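Local atomic coordinates of viral macrophage inflammatory protein-II (PDB entry 2FHT), a protein that binds a wide range of chemokine receptors, human CXCR4 among them, and thereby blocks infection by several strains of HIV-1. Residues P8-L13 / S27-S32; V23-W28 / F42-G47; P38-L43 / A52-D57. All coordinates share one frame; numbering follows the deposited sequence.

Contact 1. Residues P8-L13 / S27-S32; sequences PDKCCL and SWYPTS
Thr31 meets Lys10 and Cys12 through its methyl branch: CG2 lies 3.5 Å from the carbonyl O of Lys10 and 3.9 Å from SG of Cys12. The threonine hydroxyl is turned between the backbone N and the carbonyl carbon (chi1 52°), which leaves CG2 beside the backbone N and facing the cysteine. A second touch is made by Lys10, whose chain is bent at chi3 and chi4 and crosses the Tyr29 side chain at about a right angle. Its NZ comes within 3.2 Å of Tyr29 CE2, oblique to the ring, and makes only a weak hydrogen bond of 3.4 Å to Tyr29 OH.

Water carries the stronger polar links. One molecule donates to Lys10 O (2.7 Å) and accepts from Ser32 N (2.9 Å); another accepts from Cys12 N and lies 2.8 Å from Thr31 OG1, which is also hydrogen-bonded to Gly39 O. Two segments running at 96° to each other are thus bridged through solvent instead of being paired as strands. Disulfides hold the N-terminal segment as well, Cys11 to Cys35 and Cys12 to Cys51, the pair of a CC chemokine. The irregular segment 8-13 therefore lies against the end of edge strand 25-30, where Tyr29, and Thr31 just past the strand, make backbone hydrogen bonds to Ile41 and Gly39 of strand 39-44.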
loop_
_atom_site.group_PDB
_atom_site.type_symbol
_atom_site.label_atom_id
_atom_site.label_comp_id
_atom_site.label_asym_id
_atom_site.label_seq_id
_atom_site.Cartn_x
_atom_site.Cartn_y
_atom_site.Cartn_z
ATOM N N PRO A 8 11.058 -14.328 -0.379
ATOM C CA PRO A 8 10.151 -13.768 0.630
ATOM C C PRO A 8 9.178 -12.781 -0.032
ATOM O O PRO A 8 9.427 -12.314 -1.152
ATOM C CB PRO A 8 11.113 -13.078 1.611
ATOM C CG PRO A 8 12.382 -12.881 0.813
ATOM C CD PRO A 8 12.467 -14.131 -0.004
ATOM N N ASP A 9 8.095 -12.450 0.662
ATOM C CA ASP A 9 7.100 -11.521 0.144
ATOM C C ASP A 9 7.017 -10.290 1.031
ATOM O O ASP A 9 7.435 -10.340 2.183
ATOM C CB ASP A 9 5.727 -12.197 0.071
ATOM C CG ASP A 9 5.600 -13.168 -1.121
ATOM O OD1 ASP A 9 5.601 -12.705 -2.286
ATOM O OD2 ASP A 9 5.489 -14.392 -0.885
ATOM N N LYS A 10 6.539 -9.177 0.474
ATOM C CA LYS A 10 6.371 -7.934 1.242
ATOM C C LYS A 10 4.988 -7.904 1.866
ATOM O O LYS A 10 3.991 -7.934 1.148
ATOM C CB LYS A 10 6.512 -6.698 0.356
ATOM C CG LYS A 10 7.920 -6.282 0.037
ATOM C CD LYS A 10 7.942 -4.917 -0.675
ATOM C CE LYS A 10 7.733 -5.015 -2.194
ATOM N NZ LYS A 10 6.345 -5.414 -2.618
ATOM N N CYS A 11 4.926 -7.854 3.196
ATOM C CA CYS A 11 3.651 -7.805 3.914
ATOM C C CYS A 11 3.613 -6.613 4.849
ATOM O O CYS A 11 4.654 -6.129 5.278
ATOM C CB CYS A 11 3.437 -9.063 4.751
ATOM S SG CYS A 11 3.180 -10.573 3.776
ATOM N N CYS A 12 2.405 -6.140 5.147
ATOM C CA CYS A 12 2.197 -5.020 6.051
ATOM C C CYS A 12 1.922 -5.540 7.461
ATOM O O CYS A 12 0.873 -6.103 7.752
ATOM C CB CYS A 12 1.075 -4.112 5.524
ATOM S SG CYS A 12 1.616 -3.229 4.019
ATOM N N LEU A 13 2.916 -5.395 8.319
ATOM C CA LEU A 13 2.805 -5.860 9.689
ATOM C C LEU A 13 2.305 -4.762 10.607
ATOM O O LEU A 13 2.175 -4.970 11.803
ATOM C CB LEU A 13 4.159 -6.386 10.158
ATOM C CG LEU A 13 4.751 -7.484 9.268
ATOM C CD1 LEU A 13 6.056 -8.007 9.883
ATOM C CD2 LEU A 13 3.722 -8.602 9.131
ATOM N N SER A 27 1.430 6.096 -6.635
ATOM C CA SER A 27 0.630 4.920 -6.975
ATOM C C SER A 27 0.553 3.980 -5.792
ATOM O O SER A 27 1.017 4.299 -4.695
ATOM C CB SER A 27 1.275 4.164 -8.143
ATOM O OG SER A 27 2.595 3.743 -7.811
ATOM N N TRP A 28 -0.025 2.807 -6.004
ATOM C CA TRP A 28 -0.118 1.837 -4.921
ATOM C C TRP A 28 -0.149 0.424 -5.493
ATOM O O TRP A 28 -0.358 0.241 -6.695
ATOM C CB TRP A 28 -1.388 2.073 -4.086
ATOM C CG TRP A 28 -2.687 1.813 -4.840
ATOM C CD1 TRP A 28 -3.341 2.675 -5.678
ATOM C CD2 TRP A 28 -3.472 0.620 -4.812
ATOM N NE1 TRP A 28 -4.478 2.091 -6.165
ATOM C CE2 TRP A 28 -4.589 0.835 -5.647
ATOM C CE3 TRP A 28 -3.338 -0.614 -4.155
ATOM C CZ2 TRP A 28 -5.566 -0.142 -5.849
ATOM C CZ3 TRP A 28 -4.305 -1.578 -4.359
ATOM C CH2 TRP A 28 -5.410 -1.337 -5.196
ATOM N N TYR A 29 0.082 -0.571 -4.638
ATOM C CA TYR A 29 0.013 -1.959 -5.066
ATOM C C TYR A 29 -0.407 -2.782 -3.866
ATOM O O TYR A 29 -0.111 -2.407 -2.724
ATOM C CB TYR A 29 1.334 -2.436 -5.667
ATOM C CG TYR A 29 2.538 -2.282 -4.784
ATOM C CD1 TYR A 29 3.311 -1.121 -4.823
ATOM C CD2 TYR A 29 2.954 -3.322 -3.963
ATOM C CE1 TYR A 29 4.482 -1.003 -4.068
ATOM C CE2 TYR A 29 4.117 -3.222 -3.215
ATOM C CZ TYR A 29 4.880 -2.064 -3.269
ATOM O OH TYR A 29 6.044 -1.986 -2.536
ATOM N N PRO A 30 -1.218 -3.834 -4.095
ATOM C CA PRO A 30 -1.679 -4.692 -2.996
ATOM C C PRO A 30 -0.593 -5.644 -2.572
ATOM O O PRO A 30 0.354 -5.866 -3.315
ATOM C CB PRO A 30 -2.855 -5.452 -3.616
ATOM C CG PRO A 30 -2.457 -5.593 -5.038
ATOM C CD PRO A 30 -1.748 -4.295 -5.396
ATOM N N THR A 31 -0.663 -6.092 -1.328
ATOM C CA THR A 31 0.283 -7.085 -0.828
ATOM C C THR A 31 -0.337 -8.453 -1.172
ATOM O O THR A 31 -1.493 -8.542 -1.641
ATOM C CB THR A 31 0.523 -6.986 0.702
ATOM O OG1 THR A 31 -0.720 -7.000 1.394
ATOM C CG2 THR A 31 1.252 -5.735 1.046
ATOM N N SER A 32 0.446 -9.510 -1.015
ATOM C CA SER A 32 -0.039 -10.850 -1.303
ATOM C C SER A 32 -1.248 -11.148 -0.439
ATOM O O SER A 32 -1.288 -10.752 0.717
ATOM C CB SER A 32 1.074 -11.864 -1.014
ATOM O OG SER A 32 0.571 -13.191 -0.972
HETATM O O HOH W 1 3.220 -8.854 -1.257
HETATM O O HOH W 2 0.026 -7.141 4.092
#

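Contact 2. Residues V23-W28 / F42-G47; sequences VLLSSW and FLTKRG
Lys45 closes one end of this contact with two short hydrogen bonds to consecutive carbonyls. Its NZ donates to Val23 O at 2.5 Å, approaching from above the carbonyl plane, while its backbone N reaches Leu24 O at 2.6 Å, almost perfectly straight (179°) and in the plane. The lysine chain is extended beyond CG, which lets its methylenes run past the carbonyls of Leu24 and Val23 before the ammonium group arrives.

Farther along the strands, Leu43 serves as both acceptor and donor. Its O takes a 2.7 Å bond from Ser26 N and weaker ones from Ser27 N and Ser26 OG, whereas its N donates to Ser27 O at 2.7 Å. Two consecutive serines thus face a single leucine, and the register slips by one residue.

On one face of the sheet, Trp28 CB rests 3.6 Å from Phe42 CD2, and the indole and phenyl planes meet obliquely at 52°. On the other face Leu43 CD1 packs against Ser27 OG. Leu25 CG makes a looser contact with Phe42 CB, but its CD1 presses tightly on Thr44 CG2 at 3.4 Å. Leu62 of helix 57-65 touches both Leu25 and Phe42. The classic beta bulge lies in the first hairpin of the three-stranded chemokine sheet, strands 25-30 and 39-44; the type I turn from Thr44 to Gly47 then begins the second, leading toward strand 49-53.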
loop_
_atom_site.group_PDB
_atom_site.type_symbol
_atom_site.label_atom_id
_atom_site.label_comp_id
_atom_site.label_asym_id
_atom_site.label_seq_id
_atom_site.Cartn_x
_atom_site.Cartn_y
_atom_site.Cartn_z
ATOM N N VAL A 23 -1.345 14.216 -2.846
ATOM C CA VAL A 23 -0.294 14.972 -3.540
ATOM C C VAL A 23 1.123 14.522 -3.196
ATOM O O VAL A 23 2.080 14.925 -3.850
ATOM C CB VAL A 23 -0.500 16.521 -3.346
ATOM C CG1 VAL A 23 0.680 17.324 -3.896
ATOM C CG2 VAL A 23 -1.789 16.962 -4.047
ATOM N N LEU A 24 1.256 13.683 -2.175
ATOM C CA LEU A 24 2.562 13.156 -1.785
ATOM C C LEU A 24 2.825 11.801 -2.483
ATOM O O LEU A 24 3.981 11.403 -2.685
ATOM C CB LEU A 24 2.590 12.964 -0.262
ATOM C CG LEU A 24 3.899 12.659 0.489
ATOM C CD1 LEU A 24 4.878 13.830 0.352
ATOM C CD2 LEU A 24 3.593 12.388 1.978
ATOM N N LEU A 25 1.732 11.146 -2.899
ATOM C CA LEU A 25 1.724 9.809 -3.510
ATOM C C LEU A 25 1.662 9.673 -5.022
ATOM O O LEU A 25 0.942 10.402 -5.701
ATOM C CB LEU A 25 0.552 9.021 -2.950
ATOM C CG LEU A 25 0.439 8.622 -1.475
ATOM C CD1 LEU A 25 1.665 8.974 -0.674
ATOM C CD2 LEU A 25 -0.804 9.208 -0.868
ATOM N N SER A 26 2.311 8.630 -5.526
ATOM C CA SER A 26 2.316 8.373 -6.950
ATOM C C SER A 26 1.422 7.192 -7.388
ATOM O O SER A 26 0.677 7.308 -8.361
ATOM C CB SER A 26 3.753 8.208 -7.457
ATOM O OG SER A 26 4.230 6.891 -7.269
ATOM N N SER A 27 1.430 6.096 -6.635
ATOM C CA SER A 27 0.630 4.920 -6.975
ATOM C C SER A 27 0.553 3.980 -5.792
ATOM O O SER A 27 1.017 4.299 -4.695
ATOM C CB SER A 27 1.275 4.164 -8.143
ATOM O OG SER A 27 2.595 3.743 -7.811
ATOM N N TRP A 28 -0.025 2.807 -6.004
ATOM C CA TRP A 28 -0.118 1.837 -4.921
ATOM C C TRP A 28 -0.149 0.424 -5.493
ATOM O O TRP A 28 -0.358 0.241 -6.695
ATOM C CB TRP A 28 -1.388 2.073 -4.086
ATOM C CG TRP A 28 -2.687 1.813 -4.840
ATOM C CD1 TRP A 28 -3.341 2.675 -5.678
ATOM C CD2 TRP A 28 -3.472 0.620 -4.812
ATOM N NE1 TRP A 28 -4.478 2.091 -6.165
ATOM C CE2 TRP A 28 -4.589 0.835 -5.647
ATOM C CE3 TRP A 28 -3.338 -0.614 -4.155
ATOM C CZ2 TRP A 28 -5.566 -0.142 -5.849
ATOM C CZ3 TRP A 28 -4.305 -1.578 -4.359
ATOM C CH2 TRP A 28 -5.410 -1.337 -5.196
ATOM N N PHE A 42 1.374 2.194 -0.489
ATOM C CA PHE A 42 1.358 3.417 -1.282
ATOM C C PHE A 42 2.791 3.789 -1.622
ATOM O O PHE A 42 3.690 3.614 -0.798
ATOM C CB PHE A 42 0.690 4.579 -0.528
ATOM C CG PHE A 42 -0.799 4.462 -0.433
ATOM C CD1 PHE A 42 -1.401 4.059 0.752
ATOM C CD2 PHE A 42 -1.599 4.667 -1.561
ATOM C CE1 PHE A 42 -2.768 3.866 0.813
ATOM C CE2 PHE A 42 -2.968 4.473 -1.510
ATOM C CZ PHE A 42 -3.560 4.066 -0.327
ATOM N N LEU A 43 3.023 4.187 -2.865
ATOM C CA LEU A 43 4.343 4.608 -3.287
ATOM C C LEU A 43 4.286 6.110 -3.305
ATOM O O LEU A 43 3.386 6.688 -3.910
ATOM C CB LEU A 43 4.676 4.071 -4.679
ATOM C CG LEU A 43 4.960 2.568 -4.707
ATOM C CD1 LEU A 43 5.061 2.081 -6.133
ATOM C CD2 LEU A 43 6.267 2.284 -3.963
ATOM N N THR A 44 5.162 6.752 -2.549
ATOM C CA THR A 44 5.162 8.208 -2.516
ATOM C C THR A 44 5.985 8.739 -3.675
ATOM O O THR A 44 6.717 7.974 -4.329
ATOM C CB THR A 44 5.669 8.769 -1.152
ATOM O OG1 THR A 44 7.081 8.546 -1.001
ATOM C CG2 THR A 44 4.904 8.088 0.013
ATOM N N LYS A 45 5.770 10.009 -4.014
ATOM C CA LYS A 45 6.511 10.640 -5.102
ATOM C C LYS A 45 7.987 10.700 -4.698
ATOM O O LYS A 45 8.872 10.580 -5.531
ATOM C CB LYS A 45 5.950 12.034 -5.378
ATOM C CG LYS A 45 4.502 12.034 -5.867
ATOM C CD LYS A 45 3.918 13.450 -5.959
ATOM C CE LYS A 45 2.488 13.405 -6.492
ATOM N NZ LYS A 45 1.716 14.671 -6.338
ATOM N N ARG A 46 8.233 10.866 -3.402
ATOM C CA ARG A 46 9.585 10.896 -2.846
ATOM C C ARG A 46 10.292 9.539 -3.030
ATOM O O ARG A 46 11.516 9.458 -2.936
ATOM C CB ARG A 46 9.509 11.242 -1.352
ATOM C CG ARG A 46 10.808 11.042 -0.560
ATOM C CD ARG A 46 10.542 11.143 0.939
ATOM N NE ARG A 46 11.699 10.795 1.765
ATOM C CZ ARG A 46 11.609 10.257 2.981
ATOM N NH1 ARG A 46 10.418 9.994 3.515
ATOM N NH2 ARG A 46 12.708 9.998 3.677
ATOM N N GLY A 47 9.517 8.481 -3.266
ATOM C CA GLY A 47 10.079 7.156 -3.469
ATOM C C GLY A 47 9.687 6.140 -2.405
ATOM O O GLY A 47 9.796 4.923 -2.620
#

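Contact 3. Residues P38-L43 / A52-D57; sequences PGVIFL and ADKSKD
Val40 and Ala52 form an antiparallel hydrogen-bonded pair, each donating to the other. Val40 N reaches Ala52 O at 3.0 Å, in the carbonyl plane and nearly straight (167°). The return bond, Ala52 N to Val40 O at 2.8 Å, is more bent at hydrogen (149°), although the donor lies close to the line of the C=O bond.

The apolar contacts gather on the face that carries both side chains. Ala52 CB meets the edge of the Phe42 ring, near its plane, and comes within 3.4 Å of CE1; Val40 CG2 is more distant, 4.0 Å from the same methyl. Val59 of helix 57-65 touches both Phe42 and Ala52, and Met63 reaches Val40. These residues are part of the hydrophobic core of the chemokine fold, in which the C-terminal helix lies across one face of a three-stranded antiparallel sheet; strands 39-44 and 49-53 supply its second hairpin.

Aliphatic contact also comes from Lys54, which uses its chain, bent at chi3 and chi4, to cross Val40 at about a right angle. Its CE approaches Val40 CG1 at 3.6 Å, and its CG lies 3.5 Å from Pro38 O. The lysine methylenes thus lie along Pro38 and Val40.

Polar side-chain bonds shape the exit from the strand. Asp53 OD1 accepts from Ser55 N (2.9 Å) and from Ser55 OG (2.9 Å), both arriving on the same side of the carboxylate plane. The bond to the backbone N defines an Asx turn, set within a type I turn from Asp53 to Lys56, and Lys56 occupies the N-cap position of the following helix.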
loop_
_atom_site.group_PDB
_atom_site.type_symbol
_atom_site.label_atom_id
_atom_site.label_comp_id
_atom_site.label_asym_id
_atom_site.label_seq_id
_atom_site.Cartn_x
_atom_site.Cartn_y
_atom_site.Cartn_z
ATOM N N PRO A 38 -4.356 -7.833 5.862
ATOM C CA PRO A 38 -4.682 -7.380 4.507
ATOM C C PRO A 38 -4.247 -5.921 4.320
ATOM O O PRO A 38 -4.821 -5.006 4.941
ATOM C CB PRO A 38 -6.207 -7.497 4.474
ATOM C CG PRO A 38 -6.601 -7.273 5.901
ATOM C CD PRO A 38 -5.574 -8.087 6.648
ATOM N N GLY A 39 -3.306 -5.686 3.412
ATOM C CA GLY A 39 -2.846 -4.324 3.214
ATOM C C GLY A 39 -2.510 -3.861 1.819
ATOM O O GLY A 39 -2.583 -4.604 0.856
ATOM N N VAL A 40 -2.291 -2.564 1.692
ATOM C CA VAL A 40 -1.897 -1.989 0.414
ATOM C C VAL A 40 -0.687 -1.120 0.680
ATOM O O VAL A 40 -0.531 -0.585 1.774
ATOM C CB VAL A 40 -3.014 -1.136 -0.265
ATOM C CG1 VAL A 40 -4.213 -2.008 -0.680
ATOM C CG2 VAL A 40 -3.437 -0.017 0.625
ATOM N N ILE A 41 0.212 -1.050 -0.286
ATOM C CA ILE A 41 1.399 -0.224 -0.150
ATOM C C ILE A 41 1.311 0.998 -1.070
ATOM O O ILE A 41 1.119 0.855 -2.279
ATOM C CB ILE A 41 2.678 -1.025 -0.498
ATOM C CG1 ILE A 41 2.829 -2.218 0.457
ATOM C CG2 ILE A 41 3.896 -0.116 -0.454
ATOM C CD1 ILE A 41 3.848 -3.299 0.002
ATOM N N PHE A 42 1.374 2.194 -0.489
ATOM C CA PHE A 42 1.358 3.417 -1.282
ATOM C C PHE A 42 2.791 3.789 -1.622
ATOM O O PHE A 42 3.690 3.614 -0.798
ATOM C CB PHE A 42 0.690 4.579 -0.528
ATOM C CG PHE A 42 -0.799 4.462 -0.433
ATOM C CD1 PHE A 42 -1.401 4.059 0.752
ATOM C CD2 PHE A 42 -1.599 4.667 -1.561
ATOM C CE1 PHE A 42 -2.768 3.866 0.813
ATOM C CE2 PHE A 42 -2.968 4.473 -1.510
ATOM C CZ PHE A 42 -3.560 4.066 -0.327
ATOM N N LEU A 43 3.023 4.187 -2.865
ATOM C CA LEU A 43 4.343 4.608 -3.287
ATOM C C LEU A 43 4.286 6.110 -3.305
ATOM O O LEU A 43 3.386 6.688 -3.910
ATOM C CB LEU A 43 4.676 4.071 -4.679
ATOM C CG LEU A 43 4.960 2.568 -4.707
ATOM C CD1 LEU A 43 5.061 2.081 -6.133
ATOM C CD2 LEU A 43 6.267 2.284 -3.963
ATOM N N ALA A 52 -0.698 0.560 4.303
ATOM C CA ALA A 52 -1.967 1.107 4.725
ATOM C C ALA A 52 -3.040 0.037 4.864
ATOM O O ALA A 52 -2.987 -0.996 4.210
ATOM C CB ALA A 52 -2.409 2.214 3.763
ATOM N N ASP A 53 -3.974 0.282 5.784
ATOM C CA ASP A 53 -5.088 -0.607 6.108
ATOM C C ASP A 53 -6.185 -0.358 5.100
ATOM O O ASP A 53 -6.864 0.674 5.161
ATOM C CB ASP A 53 -5.614 -0.265 7.510
ATOM C CG ASP A 53 -6.740 -1.180 7.976
ATOM O OD1 ASP A 53 -7.367 -1.867 7.153
ATOM O OD2 ASP A 53 -6.999 -1.210 9.195
ATOM N N LYS A 54 -6.403 -1.330 4.220
ATOM C CA LYS A 54 -7.409 -1.198 3.181
ATOM C C LYS A 54 -8.877 -1.120 3.628
ATOM O O LYS A 54 -9.763 -0.897 2.804
ATOM C CB LYS A 54 -7.198 -2.276 2.120
ATOM C CG LYS A 54 -7.129 -3.684 2.662
ATOM C CD LYS A 54 -6.353 -4.574 1.717
ATOM C CE LYS A 54 -6.783 -4.392 0.262
ATOM N NZ LYS A 54 -8.137 -4.944 -0.019
ATOM N N SER A 55 -9.133 -1.299 4.918
ATOM C CA SER A 55 -10.489 -1.235 5.444
ATOM C C SER A 55 -10.867 0.213 5.685
ATOM O O SER A 55 -12.043 0.572 5.679
ATOM C CB SER A 55 -10.591 -2.009 6.763
ATOM O OG SER A 55 -10.109 -1.242 7.855
ATOM N N LYS A 56 -9.861 1.041 5.915
ATOM C CA LYS A 56 -10.077 2.454 6.167
ATOM C C LYS A 56 -10.566 3.198 4.932
ATOM O O LYS A 56 -10.074 2.991 3.820
ATOM C CB LYS A 56 -8.811 3.089 6.745
ATOM C CG LYS A 56 -8.663 2.903 8.269
ATOM C CD LYS A 56 -9.110 1.516 8.726
ATOM C CE LYS A 56 -8.875 1.284 10.206
ATOM N NZ LYS A 56 -9.617 2.230 11.076
ATOM N N ASP A 57 -11.567 4.045 5.138
ATOM C CA ASP A 57 -12.155 4.815 4.059
ATOM C C ASP A 57 -11.174 5.695 3.320
ATOM O O ASP A 57 -11.265 5.807 2.102
ATOM C CB ASP A 57 -13.317 5.654 4.573
ATOM C CG ASP A 57 -14.446 4.804 5.093
ATOM O OD1 ASP A 57 -15.027 5.174 6.139
ATOM O OD2 ASP A 57 -14.744 3.759 4.464
#

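Overall arrangement
The three contacts illustrate how a small fold is assembled around one sheet. Contacts 1 and 2 share Ser27 and Trp28 of strand 25-30, yet their centres stand about 15 Å apart and on opposite sides of the chain's centre; Tyr29 CE1 and Leu43 CG, 3.7 Å apart, connect them. Contacts 2 and 3 are centred about 13 Å apart and share Phe42 and Leu43 of the central strand, while Trp28 CZ3 packs 3.7 Å from Val40 CG1. Contacts 1 and 3 are nearest, at about 9 Å between centres. The central strand 39-44 thus links both hairpins, and contact 1 adds the disulfide-bonded N-terminal segment.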